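PDB 4G1P: Cys-Gly metallodipeptidase DUG1, which hydrolyses the dipeptide Cys-Gly with high specificity and serves as the metal-dependent catalytic component of the glutathione-degrading degradosomal complex of yeast. Local coordinates for residues N396-A401 / S436-P441; S7-I12 / T467-L472; E243-L248 / V336-V341; R22-I27 / L121-A126. All coordinates share one frame; numbering follows the deposited sequence.

Interaction 1 of 4, residues N396-A401 / S436-P441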
# COMPACT_ATOMS: atom_id res chain seq x y z
N ASN A 396 -1.93 -1.77 -45.85
CA ASN A 396 -0.82 -0.97 -46.38
C ASN A 396 0.59 -1.59 -46.42
O ASN A 396 0.90 -2.55 -45.70
CB ASN A 396 -0.50 0.19 -45.43
CG ASN A 396 -0.19 -0.29 -44.02
OD1 ASN A 396 0.80 -0.99 -43.78
ND2 ASN A 396 -1.06 0.06 -43.09
N ALA A 397 1.43 -0.99 -47.25
CA ALA A 397 2.74 -1.51 -47.61
C ALA A 397 3.43 -2.20 -46.44
O ALA A 397 3.96 -3.31 -46.58
CB ALA A 397 3.62 -0.39 -48.17
N GLN A 398 3.40 -1.56 -45.27
CA GLN A 398 4.14 -2.05 -44.10
C GLN A 398 3.67 -3.41 -43.62
O GLN A 398 4.49 -4.30 -43.39
CB GLN A 398 4.10 -1.04 -42.95
CG GLN A 398 5.11 0.09 -43.09
CD GLN A 398 5.50 0.67 -41.74
OE1 GLN A 398 6.29 0.07 -41.01
NE2 GLN A 398 4.93 1.81 -41.40
N PHE A 399 2.36 -3.57 -43.47
CA PHE A 399 1.79 -4.85 -43.04
C PHE A 399 2.05 -5.96 -44.06
O PHE A 399 2.30 -7.10 -43.71
CB PHE A 399 0.29 -4.71 -42.75
CG PHE A 399 -0.02 -4.08 -41.41
CD1 PHE A 399 -0.01 -4.84 -40.25
CD2 PHE A 399 -0.32 -2.74 -41.32
CE1 PHE A 399 -0.29 -4.27 -39.01
CE2 PHE A 399 -0.62 -2.16 -40.09
CZ PHE A 399 -0.60 -2.93 -38.93
N THR A 400 2.01 -5.61 -45.34
CA THR A 400 2.32 -6.58 -46.38
C THR A 400 3.76 -7.03 -46.25
O THR A 400 4.04 -8.23 -46.20
CB THR A 400 2.11 -5.98 -47.76
OG1 THR A 400 0.78 -5.45 -47.84
CG2 THR A 400 2.31 -7.03 -48.81
N ALA A 401 4.66 -6.07 -46.18
CA ALA A 401 6.07 -6.35 -45.94
C ALA A 401 6.26 -7.20 -44.68
O ALA A 401 6.96 -8.22 -44.71
CB ALA A 401 6.86 -5.05 -45.83
N SER A 436 2.16 5.75 -42.24
CA SER A 436 1.53 4.61 -41.61
C SER A 436 2.38 4.13 -40.44
O SER A 436 3.58 4.38 -40.38
CB SER A 436 1.39 3.47 -42.61
OG SER A 436 2.67 3.09 -43.09
N VAL A 437 1.74 3.44 -39.50
CA VAL A 437 2.45 2.85 -38.39
C VAL A 437 2.16 1.36 -38.38
O VAL A 437 1.02 0.95 -38.58
CB VAL A 437 2.02 3.44 -37.04
CG1 VAL A 437 2.62 2.65 -35.89
CG2 VAL A 437 2.43 4.92 -36.95
N LEU A 438 3.21 0.57 -38.18
CA LEU A 438 3.08 -0.87 -38.00
C LEU A 438 3.51 -1.30 -36.59
O LEU A 438 4.55 -0.86 -36.09
CB LEU A 438 3.96 -1.57 -39.03
CG LEU A 438 4.29 -3.02 -38.71
CD1 LEU A 438 3.08 -3.90 -38.96
CD2 LEU A 438 5.47 -3.48 -39.53
N LEU A 439 2.72 -2.16 -35.95
CA LEU A 439 3.14 -2.76 -34.69
C LEU A 439 3.60 -4.20 -34.88
O LEU A 439 2.83 -5.06 -35.29
CB LEU A 439 2.02 -2.73 -33.67
CG LEU A 439 1.43 -1.36 -33.37
CD1 LEU A 439 0.48 -1.51 -32.23
CD2 LEU A 439 2.52 -0.38 -33.06
N LEU A 440 4.86 -4.46 -34.53
CA LEU A 440 5.50 -5.76 -34.77
C LEU A 440 5.90 -6.41 -33.45
O LEU A 440 7.04 -6.29 -33.02
CB LEU A 440 6.78 -5.56 -35.59
CG LEU A 440 7.21 -6.58 -36.64
CD1 LEU A 440 8.68 -6.41 -36.95
CD2 LEU A 440 6.90 -8.01 -36.25
N PRO A 441 4.95 -7.11 -32.83
CA PRO A 441 5.18 -7.75 -31.52
C PRO A 441 6.35 -8.73 -31.55
O PRO A 441 6.46 -9.56 -32.44
CB PRO A 441 3.89 -8.52 -31.28
CG PRO A 441 3.35 -8.79 -32.65
CD PRO A 441 3.70 -7.55 -33.45
O HOH W 1 3.06 1.75 -45.46

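Interaction 2 of 4, residues S7-I12 / T467-L472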
# COMPACT_ATOMS: atom_id res chain seq x y z
N SER A 7 21.97 -14.77 -45.34
CA SER A 7 23.23 -14.30 -44.80
C SER A 7 22.97 -13.58 -43.48
O SER A 7 23.59 -13.88 -42.46
CB SER A 7 23.91 -13.34 -45.78
OG SER A 7 24.89 -14.01 -46.55
N VAL A 8 22.03 -12.64 -43.52
CA VAL A 8 21.61 -11.90 -42.33
C VAL A 8 21.03 -12.83 -41.26
O VAL A 8 21.37 -12.72 -40.09
CB VAL A 8 20.62 -10.76 -42.69
CG1 VAL A 8 20.31 -9.91 -41.47
CG2 VAL A 8 21.20 -9.88 -43.77
N PHE A 9 20.18 -13.76 -41.67
CA PHE A 9 19.62 -14.72 -40.72
C PHE A 9 20.70 -15.56 -40.03
O PHE A 9 20.58 -15.90 -38.85
CB PHE A 9 18.61 -15.64 -41.41
CG PHE A 9 17.31 -14.99 -41.71
CD1 PHE A 9 17.12 -13.63 -41.49
CD2 PHE A 9 16.25 -15.73 -42.18
CE1 PHE A 9 15.91 -13.02 -41.76
CE2 PHE A 9 15.04 -15.13 -42.44
CZ PHE A 9 14.87 -13.77 -42.24
N GLN A 10 21.75 -15.90 -40.77
CA GLN A 10 22.84 -16.68 -40.23
C GLN A 10 23.67 -15.89 -39.23
O GLN A 10 24.13 -16.41 -38.21
CB GLN A 10 23.73 -17.18 -41.36
CG GLN A 10 23.15 -18.34 -42.12
CD GLN A 10 24.03 -18.72 -43.30
OE1 GLN A 10 25.15 -18.21 -43.43
NE2 GLN A 10 23.54 -19.63 -44.15
N LYS A 11 23.88 -14.62 -39.54
CA LYS A 11 24.68 -13.80 -38.65
C LYS A 11 23.91 -13.53 -37.37
O LYS A 11 24.50 -13.35 -36.32
CB LYS A 11 25.10 -12.50 -39.33
CG LYS A 11 26.36 -12.65 -40.16
CD LYS A 11 27.47 -13.32 -39.35
CE LYS A 11 28.59 -13.85 -40.24
NZ LYS A 11 29.81 -14.18 -39.45
N ILE A 12 22.58 -13.53 -37.47
CA ILE A 12 21.75 -13.29 -36.31
C ILE A 12 21.91 -14.44 -35.32
O ILE A 12 21.96 -14.24 -34.11
CB ILE A 12 20.28 -13.11 -36.70
CG1 ILE A 12 20.07 -11.73 -37.32
CG2 ILE A 12 19.38 -13.29 -35.50
CD1 ILE A 12 18.66 -11.47 -37.81
N THR A 467 12.61 -11.54 -38.18
CA THR A 467 11.40 -10.96 -38.76
C THR A 467 11.57 -9.46 -38.99
O THR A 467 11.13 -8.91 -40.01
CB THR A 467 10.14 -11.26 -37.92
OG1 THR A 467 9.89 -12.67 -37.90
CG2 THR A 467 8.91 -10.57 -38.51
N MET A 468 12.23 -8.79 -38.06
CA MET A 468 12.53 -7.38 -38.24
C MET A 468 13.45 -7.19 -39.45
O MET A 468 13.29 -6.24 -40.22
CB MET A 468 13.19 -6.81 -36.99
CG MET A 468 12.31 -6.68 -35.76
SD MET A 468 13.37 -6.17 -34.38
CE MET A 468 12.21 -5.58 -33.15
N ALA A 469 14.41 -8.08 -39.62
CA ALA A 469 15.33 -7.96 -40.75
C ALA A 469 14.61 -8.12 -42.10
O ALA A 469 14.82 -7.35 -43.03
CB ALA A 469 16.44 -8.98 -40.62
N ALA A 470 13.75 -9.13 -42.20
CA ALA A 470 13.09 -9.37 -43.47
C ALA A 470 12.09 -8.26 -43.76
O ALA A 470 11.95 -7.82 -44.90
CB ALA A 470 12.42 -10.72 -43.49
N TYR A 471 11.42 -7.81 -42.71
CA TYR A 471 10.48 -6.70 -42.85
C TYR A 471 11.14 -5.44 -43.42
O TYR A 471 10.61 -4.85 -44.35
CB TYR A 471 9.76 -6.41 -41.53
CG TYR A 471 9.43 -4.97 -41.37
CD1 TYR A 471 8.35 -4.40 -42.03
CD2 TYR A 471 10.22 -4.15 -40.58
CE1 TYR A 471 8.07 -3.07 -41.89
CE2 TYR A 471 9.94 -2.82 -40.43
CZ TYR A 471 8.86 -2.29 -41.09
OH TYR A 471 8.58 -0.96 -40.94
N LEU A 472 12.28 -5.03 -42.87
CA LEU A 472 12.98 -3.88 -43.44
C LEU A 472 13.37 -4.14 -44.91
O LEU A 472 13.27 -3.27 -45.76
CB LEU A 472 14.21 -3.49 -42.61
CG LEU A 472 13.98 -2.95 -41.19
CD1 LEU A 472 15.28 -2.82 -40.43
CD2 LEU A 472 13.26 -1.62 -41.23

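Interaction 3 of 4, residues E243-L248 / V336-V341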
# COMPACT_ATOMS: atom_id res chain seq x y z
N GLU A 243 -14.76 8.46 7.97
CA GLU A 243 -13.54 7.85 7.45
C GLU A 243 -13.44 7.91 5.92
O GLU A 243 -14.27 7.36 5.20
CB GLU A 243 -13.43 6.40 7.94
CG GLU A 243 -13.62 6.25 9.44
CD GLU A 243 -13.32 4.85 9.96
OE1 GLU A 243 -12.76 4.00 9.22
OE2 GLU A 243 -13.64 4.58 11.14
N PRO A 244 -12.40 8.61 5.42
CA PRO A 244 -12.11 8.64 3.98
C PRO A 244 -12.10 7.24 3.35
O PRO A 244 -12.67 7.07 2.28
CB PRO A 244 -10.72 9.27 3.94
CG PRO A 244 -10.72 10.19 5.10
CD PRO A 244 -11.52 9.50 6.18
N MET A 245 -11.49 6.27 4.02
CA MET A 245 -11.49 4.90 3.50
C MET A 245 -12.90 4.33 3.28
O MET A 245 -13.12 3.56 2.35
CB MET A 245 -10.66 3.96 4.37
CG MET A 245 -9.18 3.94 4.00
SD MET A 245 -8.82 3.50 2.26
CE MET A 245 -9.19 1.75 2.27
N ILE A 246 -13.84 4.70 4.14
CA ILE A 246 -15.19 4.16 4.04
C ILE A 246 -15.92 4.76 2.84
O ILE A 246 -16.52 4.05 2.03
CB ILE A 246 -15.95 4.36 5.35
CG1 ILE A 246 -15.33 3.49 6.44
CG2 ILE A 246 -17.41 4.01 5.18
CD1 ILE A 246 -15.89 3.73 7.85
N ASP A 247 -15.84 6.08 2.70
CA ASP A 247 -16.38 6.73 1.52
C ASP A 247 -15.77 6.13 0.26
O ASP A 247 -16.48 5.80 -0.70
CB ASP A 247 -16.13 8.24 1.57
CG ASP A 247 -16.71 8.88 2.82
OD1 ASP A 247 -17.59 8.25 3.44
OD2 ASP A 247 -16.28 10.01 3.18
N LEU A 248 -14.45 5.96 0.28
CA LEU A 248 -13.70 5.52 -0.88
C LEU A 248 -14.10 4.14 -1.38
O LEU A 248 -14.13 3.91 -2.59
CB LEU A 248 -12.19 5.56 -0.61
CG LEU A 248 -11.36 5.24 -1.86
CD1 LEU A 248 -11.47 6.39 -2.84
CD2 LEU A 248 -9.89 4.89 -1.54
N VAL A 336 -5.71 2.11 12.33
CA VAL A 336 -5.59 3.51 11.95
C VAL A 336 -6.72 3.94 11.01
O VAL A 336 -7.21 3.16 10.21
CB VAL A 336 -4.21 3.77 11.27
CG1 VAL A 336 -4.05 2.90 10.03
CG2 VAL A 336 -4.06 5.22 10.94
N ILE A 337 -7.13 5.19 11.15
CA ILE A 337 -8.05 5.81 10.22
C ILE A 337 -7.22 6.72 9.33
O ILE A 337 -6.78 7.78 9.76
CB ILE A 337 -9.12 6.61 10.97
CG1 ILE A 337 -10.01 5.67 11.78
CG2 ILE A 337 -9.96 7.43 10.03
CD1 ILE A 337 -11.11 6.38 12.55
N PRO A 338 -6.97 6.30 8.07
CA PRO A 338 -6.16 7.13 7.16
C PRO A 338 -6.78 8.49 6.93
O PRO A 338 -8.00 8.58 6.83
CB PRO A 338 -6.12 6.30 5.87
CG PRO A 338 -6.33 4.86 6.36
CD PRO A 338 -7.30 4.98 7.50
N ALA A 339 -5.96 9.53 6.84
CA ALA A 339 -6.43 10.91 6.73
C ALA A 339 -6.75 11.30 5.30
O ALA A 339 -7.75 11.99 5.05
CB ALA A 339 -5.40 11.86 7.30
N LYS A 340 -5.92 10.85 4.37
CA LYS A 340 -6.05 11.23 2.97
C LYS A 340 -5.64 10.07 2.05
O LYS A 340 -4.47 9.69 1.99
CB LYS A 340 -5.21 12.48 2.70
CG LYS A 340 -5.30 13.04 1.28
CD LYS A 340 -4.48 14.33 1.20
CE LYS A 340 -4.49 14.91 -0.19
NZ LYS A 340 -3.90 16.28 -0.24
N VAL A 341 -6.63 9.53 1.35
CA VAL A 341 -6.44 8.36 0.50
C VAL A 341 -6.66 8.64 -1.01
O VAL A 341 -7.43 9.51 -1.39
CB VAL A 341 -7.40 7.24 0.92
CG1 VAL A 341 -6.95 6.64 2.22
CG2 VAL A 341 -8.80 7.78 1.05
O HOH W 2 -9.85 6.54 6.32

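Interaction 4 of 4, residues R22-I27 / L121-A126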
# COMPACT_ATOMS: atom_id res chain seq x y z
N ARG A 22 24.91 -7.88 -24.63
CA ARG A 22 24.35 -6.54 -24.69
C ARG A 22 23.06 -6.46 -23.88
O ARG A 22 22.86 -5.52 -23.11
CB ARG A 22 24.12 -6.14 -26.14
CG ARG A 22 23.21 -4.95 -26.29
CD ARG A 22 22.97 -4.64 -27.76
NE ARG A 22 24.12 -3.99 -28.37
CZ ARG A 22 24.43 -4.06 -29.65
NH1 ARG A 22 23.68 -4.77 -30.49
NH2 ARG A 22 25.50 -3.43 -30.10
N LEU A 23 22.21 -7.47 -24.02
CA LEU A 23 20.92 -7.46 -23.36
C LEU A 23 21.07 -7.63 -21.84
O LEU A 23 20.27 -7.13 -21.07
CB LEU A 23 20.02 -8.54 -23.95
CG LEU A 23 18.62 -8.67 -23.37
CD1 LEU A 23 17.85 -7.38 -23.53
CD2 LEU A 23 17.88 -9.81 -24.04
N THR A 24 22.13 -8.31 -21.42
CA THR A 24 22.34 -8.51 -19.99
C THR A 24 22.69 -7.21 -19.30
O THR A 24 22.17 -6.91 -18.23
CB THR A 24 23.45 -9.53 -19.70
OG1 THR A 24 23.13 -10.78 -20.33
CG2 THR A 24 23.60 -9.72 -18.22
N LYS A 25 23.58 -6.44 -19.93
CA LYS A 25 24.05 -5.18 -19.35
C LYS A 25 22.89 -4.21 -19.19
O LYS A 25 22.74 -3.58 -18.14
CB LYS A 25 25.12 -4.54 -20.21
CG LYS A 25 26.48 -5.20 -20.10
CD LYS A 25 27.39 -4.83 -21.26
CE LYS A 25 28.70 -5.58 -21.18
NZ LYS A 25 28.47 -6.90 -20.54
N ALA A 26 22.09 -4.12 -20.24
CA ALA A 26 20.92 -3.26 -20.28
C ALA A 26 19.92 -3.58 -19.17
O ALA A 26 19.46 -2.71 -18.45
CB ALA A 26 20.25 -3.37 -21.64
N ILE A 27 19.59 -4.86 -19.05
CA ILE A 27 18.62 -5.32 -18.08
C ILE A 27 19.13 -5.06 -16.66
O ILE A 27 18.35 -4.90 -15.73
CB ILE A 27 18.31 -6.82 -18.33
CG1 ILE A 27 17.56 -6.98 -19.66
CG2 ILE A 27 17.53 -7.45 -17.20
CD1 ILE A 27 16.31 -6.14 -19.75
N LEU A 121 19.54 -10.60 -15.34
CA LEU A 121 18.98 -11.33 -16.46
C LEU A 121 19.44 -12.79 -16.46
O LEU A 121 20.62 -13.06 -16.66
CB LEU A 121 19.36 -10.67 -17.79
CG LEU A 121 18.79 -11.41 -19.00
CD1 LEU A 121 17.29 -11.11 -19.11
CD2 LEU A 121 19.53 -11.08 -20.27
N VAL A 122 18.52 -13.72 -16.25
CA VAL A 122 18.85 -15.13 -16.31
C VAL A 122 18.51 -15.67 -17.69
O VAL A 122 17.34 -15.64 -18.10
CB VAL A 122 18.05 -15.92 -15.29
CG1 VAL A 122 18.17 -17.43 -15.57
CG2 VAL A 122 18.50 -15.58 -13.88
N ILE A 123 19.52 -16.18 -18.38
CA ILE A 123 19.35 -16.71 -19.73
C ILE A 123 19.49 -18.23 -19.72
O ILE A 123 20.56 -18.74 -19.44
CB ILE A 123 20.42 -16.14 -20.69
CG1 ILE A 123 20.28 -14.62 -20.80
CG2 ILE A 123 20.33 -16.82 -22.07
CD1 ILE A 123 21.12 -14.00 -21.89
N ASP A 124 18.42 -18.94 -20.04
CA ASP A 124 18.46 -20.39 -20.04
C ASP A 124 18.24 -20.91 -21.46
O ASP A 124 17.09 -21.03 -21.90
CB ASP A 124 17.39 -20.95 -19.10
CG ASP A 124 17.39 -22.48 -19.02
OD1 ASP A 124 18.14 -23.14 -19.78
OD2 ASP A 124 16.64 -23.02 -18.18
N GLU A 125 19.33 -21.23 -22.14
CA GLU A 125 19.28 -21.71 -23.52
C GLU A 125 18.69 -23.12 -23.61
O GLU A 125 18.25 -23.54 -24.68
CB GLU A 125 20.67 -21.66 -24.17
CG GLU A 125 21.15 -20.24 -24.42
CD GLU A 125 22.43 -20.18 -25.24
OE1 GLU A 125 23.52 -20.19 -24.64
OE2 GLU A 125 22.34 -20.09 -26.49
N ALA A 126 18.66 -23.84 -22.50
CA ALA A 126 18.06 -25.17 -22.49
C ALA A 126 16.53 -25.09 -22.52
O ALA A 126 15.88 -25.79 -23.29
CB ALA A 126 18.54 -25.96 -21.31
O HOH W 3 21.25 -8.77 -15.78

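Interaction 1 of 4, residues N396-A401 / S436-P441
Gln398 and Phe399, on the opening turn of helix 397-410, meet Ser436 and Leu438 at strand 437-439, an outermost strand of the six-stranded mixed sheet in the alpha/beta catalytic domain of this M20 peptidase. The polar and the apolar half of the contact lie side by side. Beyond CG the Gln398 chain is extended and ends at Ser436, where NE2 donates to Ser436 OG at 3.1 Å in a nearly straight bond (169°), the hydroxyl lying close to the amide plane. NE2 is also bonded to Val196 O on the neighbouring strand, and OE1 to Tyr471 OH of helix 458-477, so that bonds at both ends of this buried amide fix its rotation. Gln398 OE1 also lies 3.5 Å from Leu438 CB, the two side chains crossing obliquely. An alanine in place of Gln398 would probably leave Ser436 OG, Val196 O and the Tyr471 hydroxyl without this shared partner and open a gap beside Leu438 CB. Leu438 holds CG anti to its backbone N (chi1 161°), and its CD1 branch lies over one face of the Phe399 ring in a CH-pi contact. Leu438 CD1 stands 3.6 Å from the Phe399 centroid, 22° off the normal, displaced toward the Phe399 CD1-CE1 bond. The other branch, Leu438 CD2, is 3.9 Å from Gln398 OE1. Asn396 CG lies at the edge of the Phe399 ring, in its plane, and as N-cap Asn396 accepts the Phe399 N-H on OD1 at 3.0 Å.

Interaction 2 of 4, residues S7-I12 / T467-L472
Val8, Phe9 and Ile12 converge on the methyl group of Ala469, where helix 5-14 at the N terminus packs against helix 458-477 near the C terminus. Val8 CG1 comes to 4.1 Å from Ala469 CB, and Ile12 CD1, one turn further on, to 4.4 Å. Phe9 completes the trio with the edge of its ring: CE1 is 4.2 Å from Ala469 CB, and CZ is 4.1 Å from Ala470 CB, both methyls lying near the ring plane. With chi1 at -75° Phe9 holds CG anti to its carbonyl carbon, and the ring extends from there to the far helix. The helices run nearly antiparallel, at 156°, with the axes of the two short segments 10.2 Å apart. Around this first shell, helix 135-154 packs on the N-terminal helix, with Phe152 against Val8 and Ala151 against Ile12, while Lys466 touches both Phe9 and Ile12. On the C-terminal helix, Met468 packs on Ser144 and Trp145 of that same helix 135-154, and Ala470 on Ala405 of helix 397-410. The contact is thus part of a layer of helices in the alpha/beta catalytic domain, away from the metal site. No hydrogen bond or charge pair spans the two segments, which implies that their fit rests on the shapes of methyl groups and a ring edge.

Interaction 3 of 4, residues E243-L248 / V336-V341
Pro244, Met245 and Leu248, on the first turns of helix 244-252, form the apolar part of the contact together with Pro338 and Val341. The two methyls of Val341 divide the work: CG1 lies 3.7 Å from Met245 SD, the two side chains crossing at about a right angle, while CG2 lies 3.8 Å from Pro244 CB and 4.0 Å from Leu248 CD2. Met245 CG also lies 3.8 Å from Pro338 CG. At the other end Ile337 CD1 packs against the carboxylate of Glu243, 3.4 Å from OE2. This is part of the lid domain of the M20 fold, where the helix covers strand 340-349 of the lid sheet and also touches Ile225 and Val324 on its neighbours. The polar contacts are indirect. A water accepts from Met245 N at 2.8 Å and donates to Pro338 O at 2.8 Å, bridging the helix start and the turn between strands 336-337 and 340-349. The Glu243 carboxylate, by contrast, serves the dimer: OE2 is hydrogen-bonded to Ser320 OG of the second subunit and OE1 to Ile321 N of that subunit. Val336 O of this chain is likewise bonded to His322 ND1 of the second subunit.

Interaction 4 of 4, residues R22-I27 / L121-A126
Leu121 meets Leu23, Thr24 and Ile27 with no flat group between them: every side chain that touches here is aliphatic or a threonine, so there are neither ring faces nor edges to share. Leu121 stands just before strand 122-124, an outer strand of a small three-stranded antiparallel sheet, and packs on helix 16-28 in the alpha/beta catalytic domain. Its CG is anti to the backbone N (chi1 -180°), which carries the branch point toward Leu23 and Thr24. CD2 lies 3.6 Å from Thr24 OG1 and 4.0 Å from Leu23 CG, the Leu23 and Leu121 side chains crossing at about a right angle. CB rests 3.8 Å from Ile27 CG2, and CD1 lies 4.2 Å from Ile27 CG1. An alanine in place of Leu121 would probably open a gap beside Leu23 and Thr24, and Ile27 would keep little more than the CB to pack on. Further along the strand, Ile123 CD1 reaches Thr24 OG1 at 4.1 Å, and the Ile123 side chain also touches Phe20, one turn earlier on the helix. Leu23 packs in addition on Leu143 of helix 135-154, whose first turn carries the zinc ligand Asp137; the side chain of Ile27 is about 9 Å from that of Asp137. Thr24 OG1 is hydrogen-bonded to Phe20 O within its own helix, which implies that toward Leu121 and Ile123 the hydroxyl acts as a packing surface and the contact is essentially apolar.

Overall arrangement
From the N terminus, helix 5-14 opens the widest loop, which interaction 2 closes only at helix 458-477, joining the two ends of the chain. The other three contacts lie within that span and follow one another without crossing. Interaction 4 comes first, tying helix 16-28 to the small antiparallel sheet; interaction 3 closes next in the lid domain, beside the second subunit; interaction 1 follows, setting helix 397-410 on the last strand of the catalytic sheet. Interactions 1 and 2 touch through helix 458-477, their centres 17 Å apart, whereas interaction 3 lies 49 Å from interaction 1, centre to centre, on the opposite side of the chain's centre.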